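Local coordinates for protein GTP pyrophosphokinase (Streptococcus pneumoniae, PDB 2BE3) that probably transfers pyrophosphate from ATP to GTP or GDP, making the alarmone (p)ppGpp, as other members of the RelA/SpoT synthetase family do, at residues A[97-100]-A[101-104]; A[150-153]-A[154-158]; A[183-186]-A[187-191]. One frame throughout, in Å; residues are numbered along the deposited sequence.

Interaction 1 of 3, residues A[97-100]-A[101-104]; sequences HKRQ and DMRI
The turn that leads from helix 89-97 into strand 102-109, an edge strand within this chain, is closed by two side-chain contacts, Arg99 with Asp101 in its tight part and His97 with Ile104 at its mouth. Arg99 reaches Asp101 side-on, giving one nitrogen to each carboxylate oxygen. Arg99 NE lies 2.8 Å from Asp101 OD1, which it meets on the syn side. Arg99 NH2 lies 2.6 Å from Asp101 OD2, and this second bond is nearly straight, 176° at the hydrogen. OD2 sits in the guanidinium plane, yet NH2 approaches it from above the carboxylate, so the two flat groups are twisted 41° apart. The bend at chi3 of Arg99 (68°) brings the NE edge of the guanidinium round to the aspartate. Two bonds thus fix the rotation of the guanidinium, and Lys25 of helix 6-35 makes a second salt bridge to Asp101 OD2. The methyl CE of selenomethionine Met102 lies 3.7 Å from Arg99 NE, packing obliquely against the buried arginine.

Across the mouth, Ile104 sends CD1 to a point almost exactly over the centre of the His97 ring, 3.4 Å from its centroid, a CH-pi contact. All five ring atoms are within 3.7 Å of that methyl. His97 NE2 bonds to Glu107, further along the strand. Gln100 at the tip turns to the second subunit, where its NE2 bonds to Asp131 of that chain, so the turn also takes part in the dimer contact. This is a helix-to-strand connection in an alpha/beta fold, feeding the strand that is outermost within this chain in the mixed sheet of a RelA/SpoT-type nucleotidyltransferase domain.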
# COMPACT_ATOMS: atom_id res chain seq x y z
N HIS A 97 -7.95 -15.46 -0.75
CA HIS A 97 -7.74 -16.33 -1.93
C HIS A 97 -8.06 -15.65 -3.25
O HIS A 97 -7.50 -15.97 -4.26
CB HIS A 97 -8.54 -17.64 -1.83
CG HIS A 97 -7.87 -18.68 -0.98
ND1 HIS A 97 -6.97 -19.60 -1.48
CD2 HIS A 97 -8.00 -18.95 0.34
CE1 HIS A 97 -6.57 -20.38 -0.50
NE2 HIS A 97 -7.18 -20.01 0.61
N LYS A 98 -9.00 -14.73 -3.20
CA LYS A 98 -9.45 -13.92 -4.31
C LYS A 98 -8.39 -12.88 -4.77
O LYS A 98 -8.45 -12.40 -5.89
CB LYS A 98 -10.68 -13.19 -3.78
CG LYS A 98 -11.62 -12.63 -4.78
CD LYS A 98 -12.78 -11.90 -4.07
CE LYS A 98 -13.83 -12.86 -3.55
NZ LYS A 98 -14.99 -12.11 -2.98
N ARG A 99 -7.45 -12.50 -3.90
CA ARG A 99 -6.47 -11.45 -4.22
C ARG A 99 -5.35 -11.88 -5.17
O ARG A 99 -4.76 -12.97 -5.01
CB ARG A 99 -5.84 -10.94 -2.93
CG ARG A 99 -6.83 -10.28 -1.99
CD ARG A 99 -6.09 -9.64 -0.83
NE ARG A 99 -5.28 -8.50 -1.27
CZ ARG A 99 -5.70 -7.23 -1.23
NH1 ARG A 99 -6.90 -6.92 -0.77
NH2 ARG A 99 -4.89 -6.27 -1.65
N GLN A 100 -5.04 -11.02 -6.14
CA GLN A 100 -3.99 -11.32 -7.10
C GLN A 100 -2.67 -10.66 -6.71
O GLN A 100 -1.72 -10.72 -7.44
CB GLN A 100 -4.43 -10.89 -8.51
CG GLN A 100 -4.93 -9.46 -8.65
CD GLN A 100 -3.80 -8.39 -8.77
OE1 GLN A 100 -3.01 -8.40 -9.75
NE2 GLN A 100 -3.76 -7.44 -7.80
N ASP A 101 -2.62 -10.01 -5.54
CA ASP A 101 -1.38 -9.37 -5.09
C ASP A 101 -0.63 -10.25 -4.08
O ASP A 101 0.33 -9.81 -3.42
CB ASP A 101 -1.65 -7.96 -4.52
CG ASP A 101 -2.50 -7.99 -3.27
OD1 ASP A 101 -3.14 -9.03 -2.99
OD2 ASP A 101 -2.56 -6.96 -2.56
N MSE A 102 -1.07 -11.48 -3.94
CA MSE A 102 -0.41 -12.43 -3.06
C MSE A 102 -0.70 -13.85 -3.51
O MSE A 102 -1.67 -14.11 -4.24
CB MSE A 102 -0.86 -12.24 -1.60
CG MSE A 102 -2.35 -12.41 -1.42
SE MSE A 102 -2.98 -12.03 0.40
CE MSE A 102 -2.52 -10.01 0.60
N ARG A 103 0.13 -14.76 -3.05
CA ARG A 103 -0.08 -16.16 -3.32
C ARG A 103 -0.06 -16.85 -1.99
O ARG A 103 0.91 -16.74 -1.24
CB ARG A 103 0.99 -16.69 -4.26
CG ARG A 103 0.91 -18.19 -4.47
CD ARG A 103 1.79 -18.65 -5.61
NE ARG A 103 3.18 -18.82 -5.20
CZ ARG A 103 3.79 -20.01 -5.09
NH1 ARG A 103 3.11 -21.14 -5.36
NH2 ARG A 103 5.08 -20.09 -4.72
N ILE A 104 -1.16 -17.56 -1.69
CA ILE A 104 -1.31 -18.26 -0.42
C ILE A 104 -0.54 -19.56 -0.50
O ILE A 104 -0.91 -20.43 -1.26
CB ILE A 104 -2.80 -18.51 -0.05
CG1 ILE A 104 -3.45 -17.17 0.26
CG2 ILE A 104 -2.94 -19.47 1.15
CD1 ILE A 104 -4.92 -17.24 0.44

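Interaction 2 of 3, residues A[150-153]-A[154-158]; sequences MNFW and ATIEH
Trp153 has the outer part of one indole face overlapped by CB and CG of Glu157. Glu157 CB stands 3.8 Å from the centroid of the six-membered ring of Trp153, displaced toward the rim, and Glu157 CG comes still closer to the outer corner, 3.3 Å from Trp153 CH2. CG of each stands opposite its own backbone N (chi1 -173° for Trp153, -159° for Glu157), which lays the two side chains side by side pointing the same way. The carboxylate ends up only 16° from the plane of the indole. On the five-membered ring, NE1 bonds to the carbonyl of Leu176.

These are i to i+4 contacts on helix 148-164, where the main chain gives Ala154 N to Met150 O, Thr155 N to Asn151 O and Glu157 N to Trp153 O. The Trp153 side faces helix 170-191, with Thr179 and Ala180 against the indole, so this stripe belongs to the packing of the two consecutive helices. On a more exposed side, Phe152 and Ile156 also run alongside each other, and Ile156 CD1 lies over one face of the phenyl ring, 3.6 Å from Phe152 CE1 and 4.1 Å from the ring centroid. Thr155 tucks its OG1 back to within 3.0 Å of Asn151 O; a water 2.5 Å from the same OG1 also reaches Phe152 O through a weak bond.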
# COMPACT_ATOMS: atom_id res chain seq x y z
N MSE A 150 -9.68 -14.91 21.22
CA MSE A 150 -8.45 -15.59 20.81
C MSE A 150 -7.23 -14.68 20.92
O MSE A 150 -6.24 -15.06 21.50
CB MSE A 150 -8.53 -16.15 19.38
CG MSE A 150 -9.51 -17.25 19.13
SE MSE A 150 -9.52 -17.68 17.20
CE MSE A 150 -11.33 -18.55 17.00
N ASN A 151 -7.31 -13.48 20.36
CA ASN A 151 -6.22 -12.52 20.49
C ASN A 151 -5.84 -12.13 21.93
O ASN A 151 -4.67 -12.03 22.26
CB ASN A 151 -6.51 -11.29 19.64
CG ASN A 151 -5.29 -10.42 19.48
OD1 ASN A 151 -5.24 -9.29 20.01
ND2 ASN A 151 -4.29 -10.91 18.75
N PHE A 152 -6.84 -11.91 22.77
CA PHE A 152 -6.63 -11.59 24.17
C PHE A 152 -5.88 -12.74 24.87
O PHE A 152 -4.90 -12.53 25.56
CB PHE A 152 -7.97 -11.36 24.83
CG PHE A 152 -7.92 -11.12 26.30
CD1 PHE A 152 -7.27 -10.00 26.83
CD2 PHE A 152 -8.58 -11.97 27.19
CE1 PHE A 152 -7.26 -9.75 28.21
CE2 PHE A 152 -8.58 -11.70 28.58
CZ PHE A 152 -7.91 -10.59 29.07
N TRP A 153 -6.29 -13.98 24.64
CA TRP A 153 -5.64 -15.07 25.33
C TRP A 153 -4.22 -15.31 24.78
O TRP A 153 -3.29 -15.49 25.56
CB TRP A 153 -6.48 -16.35 25.27
CG TRP A 153 -5.90 -17.43 26.11
CD1 TRP A 153 -6.17 -17.68 27.42
CD2 TRP A 153 -4.91 -18.38 25.70
NE1 TRP A 153 -5.43 -18.75 27.86
CE2 TRP A 153 -4.65 -19.20 26.83
CE3 TRP A 153 -4.21 -18.61 24.51
CZ2 TRP A 153 -3.72 -20.25 26.79
CZ3 TRP A 153 -3.28 -19.67 24.47
CH2 TRP A 153 -3.05 -20.46 25.61
N ALA A 154 -4.09 -15.31 23.45
CA ALA A 154 -2.80 -15.61 22.79
C ALA A 154 -1.72 -14.59 23.09
O ALA A 154 -0.61 -14.99 23.38
CB ALA A 154 -2.97 -15.75 21.29
N THR A 155 -2.03 -13.30 23.03
CA THR A 155 -1.01 -12.28 23.22
C THR A 155 -0.51 -12.39 24.64
O THR A 155 0.66 -12.23 24.88
CB THR A 155 -1.50 -10.80 22.96
OG1 THR A 155 -2.57 -10.55 23.82
CG2 THR A 155 -2.01 -10.56 21.56
N ILE A 156 -1.40 -12.67 25.58
CA ILE A 156 -1.04 -12.86 26.99
C ILE A 156 -0.22 -14.15 27.24
O ILE A 156 0.73 -14.13 28.01
CB ILE A 156 -2.29 -12.81 27.88
CG1 ILE A 156 -2.67 -11.35 28.13
CG2 ILE A 156 -2.14 -13.61 29.19
CD1 ILE A 156 -4.00 -11.23 28.85
N GLU A 157 -0.58 -15.25 26.58
CA GLU A 157 0.14 -16.51 26.74
C GLU A 157 1.57 -16.38 26.19
O GLU A 157 2.52 -16.81 26.81
CB GLU A 157 -0.64 -17.67 26.09
CG GLU A 157 -0.27 -19.02 26.61
CD GLU A 157 0.75 -19.77 25.73
OE1 GLU A 157 1.14 -19.25 24.65
OE2 GLU A 157 1.15 -20.91 26.13
N HIS A 158 1.70 -15.69 25.07
CA HIS A 158 2.96 -15.42 24.43
C HIS A 158 3.87 -14.59 25.32
O HIS A 158 5.05 -14.89 25.45
CB HIS A 158 2.68 -14.68 23.12
CG HIS A 158 3.89 -14.48 22.27
ND1 HIS A 158 4.38 -15.45 21.42
CD2 HIS A 158 4.74 -13.42 22.16
CE1 HIS A 158 5.46 -15.00 20.81
NE2 HIS A 158 5.69 -13.77 21.23
O HOH W 1 -3.99 -9.16 25.40

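Interaction 3 of 3, residues A[183-186]-A[187-191]; sequences AHQL and DEEMG
Asp187 starts the second segment with its N bonded to Ala183 O at 3.2 Å. Its carboxylate looks off the helix: OD2 takes a salt bridge from Arg120 and a hydrogen bond from Thr147 OG1, tying this turn to the loop and strand end beside it. Glu188 follows, its N 2.7 Å from His184 O, and its side chain folds back over the imidazole. Glu188 CG lies above one face of the His184 ring, offset toward CE1 at 3.3 Å and 3.6 Å from the centroid, a CH-pi contact. A bend at chi2 (-62°) turns the carboxylate out past the CE1-NE2 rim, its plane within 13° of the ring's, with Glu188 OE2 4.0 Å from His184 NE2. The contact sits at the C-terminal end of helix 170-191, where regular i to i+4 bonding still persists. Glu189 N bonds to Gln185 O at 2.8 Å, and Glu189 CG lies 3.2 Å from Gln185 O. Met190, a selenomethionine, gives its N to Leu186 O, while Gly191 N reaches back to Asp187 O.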
# COMPACT_ATOMS: atom_id res chain seq x y z
N ALA A 183 -12.47 -18.36 27.19
CA ALA A 183 -12.40 -17.64 25.92
C ALA A 183 -13.03 -18.42 24.74
O ALA A 183 -13.72 -17.86 23.90
CB ALA A 183 -10.97 -17.33 25.59
N HIS A 184 -12.74 -19.71 24.67
CA HIS A 184 -13.39 -20.60 23.72
C HIS A 184 -14.90 -20.62 23.91
O HIS A 184 -15.67 -20.51 22.94
CB HIS A 184 -12.84 -22.01 23.90
CG HIS A 184 -13.45 -23.01 22.98
ND1 HIS A 184 -14.45 -23.88 23.39
CD2 HIS A 184 -13.22 -23.28 21.68
CE1 HIS A 184 -14.79 -24.66 22.38
NE2 HIS A 184 -14.05 -24.32 21.33
N GLN A 185 -15.31 -20.73 25.17
CA GLN A 185 -16.70 -20.73 25.54
C GLN A 185 -17.40 -19.42 25.17
O GLN A 185 -18.56 -19.43 24.73
CB GLN A 185 -16.85 -21.06 27.02
CG GLN A 185 -18.20 -21.70 27.40
CD GLN A 185 -18.65 -21.35 28.82
OE1 GLN A 185 -19.79 -21.65 29.22
NE2 GLN A 185 -17.77 -20.70 29.59
N LEU A 186 -16.68 -18.30 25.32
CA LEU A 186 -17.21 -17.02 24.89
C LEU A 186 -17.54 -17.04 23.40
O LEU A 186 -18.63 -16.66 23.00
CB LEU A 186 -16.26 -15.86 25.22
CG LEU A 186 -16.75 -14.46 24.86
CD1 LEU A 186 -18.13 -14.16 25.45
CD2 LEU A 186 -15.74 -13.39 25.30
N ASP A 187 -16.58 -17.49 22.58
CA ASP A 187 -16.78 -17.60 21.15
C ASP A 187 -17.80 -18.67 20.75
O ASP A 187 -18.49 -18.49 19.76
CB ASP A 187 -15.45 -17.92 20.42
CG ASP A 187 -14.51 -16.74 20.36
OD1 ASP A 187 -14.99 -15.58 20.45
OD2 ASP A 187 -13.28 -16.98 20.21
N GLU A 188 -17.85 -19.79 21.46
CA GLU A 188 -18.86 -20.80 21.17
C GLU A 188 -20.26 -20.31 21.54
O GLU A 188 -21.20 -20.52 20.78
CB GLU A 188 -18.55 -22.12 21.86
CG GLU A 188 -17.28 -22.82 21.31
CD GLU A 188 -17.36 -23.21 19.82
OE1 GLU A 188 -18.02 -24.24 19.54
OE2 GLU A 188 -16.76 -22.49 18.95
N GLU A 189 -20.41 -19.66 22.69
CA GLU A 189 -21.74 -19.24 23.11
C GLU A 189 -22.30 -18.18 22.19
O GLU A 189 -23.47 -18.21 21.83
CB GLU A 189 -21.74 -18.73 24.54
CG GLU A 189 -21.61 -19.81 25.54
CD GLU A 189 -22.88 -20.62 25.71
OE1 GLU A 189 -23.96 -20.21 25.22
OE2 GLU A 189 -22.78 -21.67 26.37
N MSE A 190 -21.45 -17.24 21.81
CA MSE A 190 -21.84 -16.18 20.90
C MSE A 190 -22.10 -16.71 19.50
O MSE A 190 -23.02 -16.23 18.83
CB MSE A 190 -20.79 -15.07 20.90
CG MSE A 190 -21.34 -13.73 20.55
SE MSE A 190 -22.58 -12.96 21.87
CE MSE A 190 -24.01 -14.27 22.08
N GLY A 191 -21.34 -17.72 19.10
CA GLY A 191 -21.50 -18.35 17.78
C GLY A 191 -22.88 -18.94 17.60
O GLY A 191 -23.43 -18.92 16.52

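From the N terminus, interaction 1 comes first, closing the short turn between helix 89-97 and strand 102-109 at the edge of the sheet within this chain and beside the second subunit. The chain then runs through strands 122-130 and 137-147 before helix 148-164, which carries interaction 2 about 28 Å away, centre to centre, across the middle of the chain. Interaction 3 follows on the next helix, 170-191. The three are in series, none nested or crossing, and the last two close no loop beyond a helical turn. Interactions 2 and 3 touch where Met150 packs against Asp187, joining the two helices; interaction 1 stays apart from both.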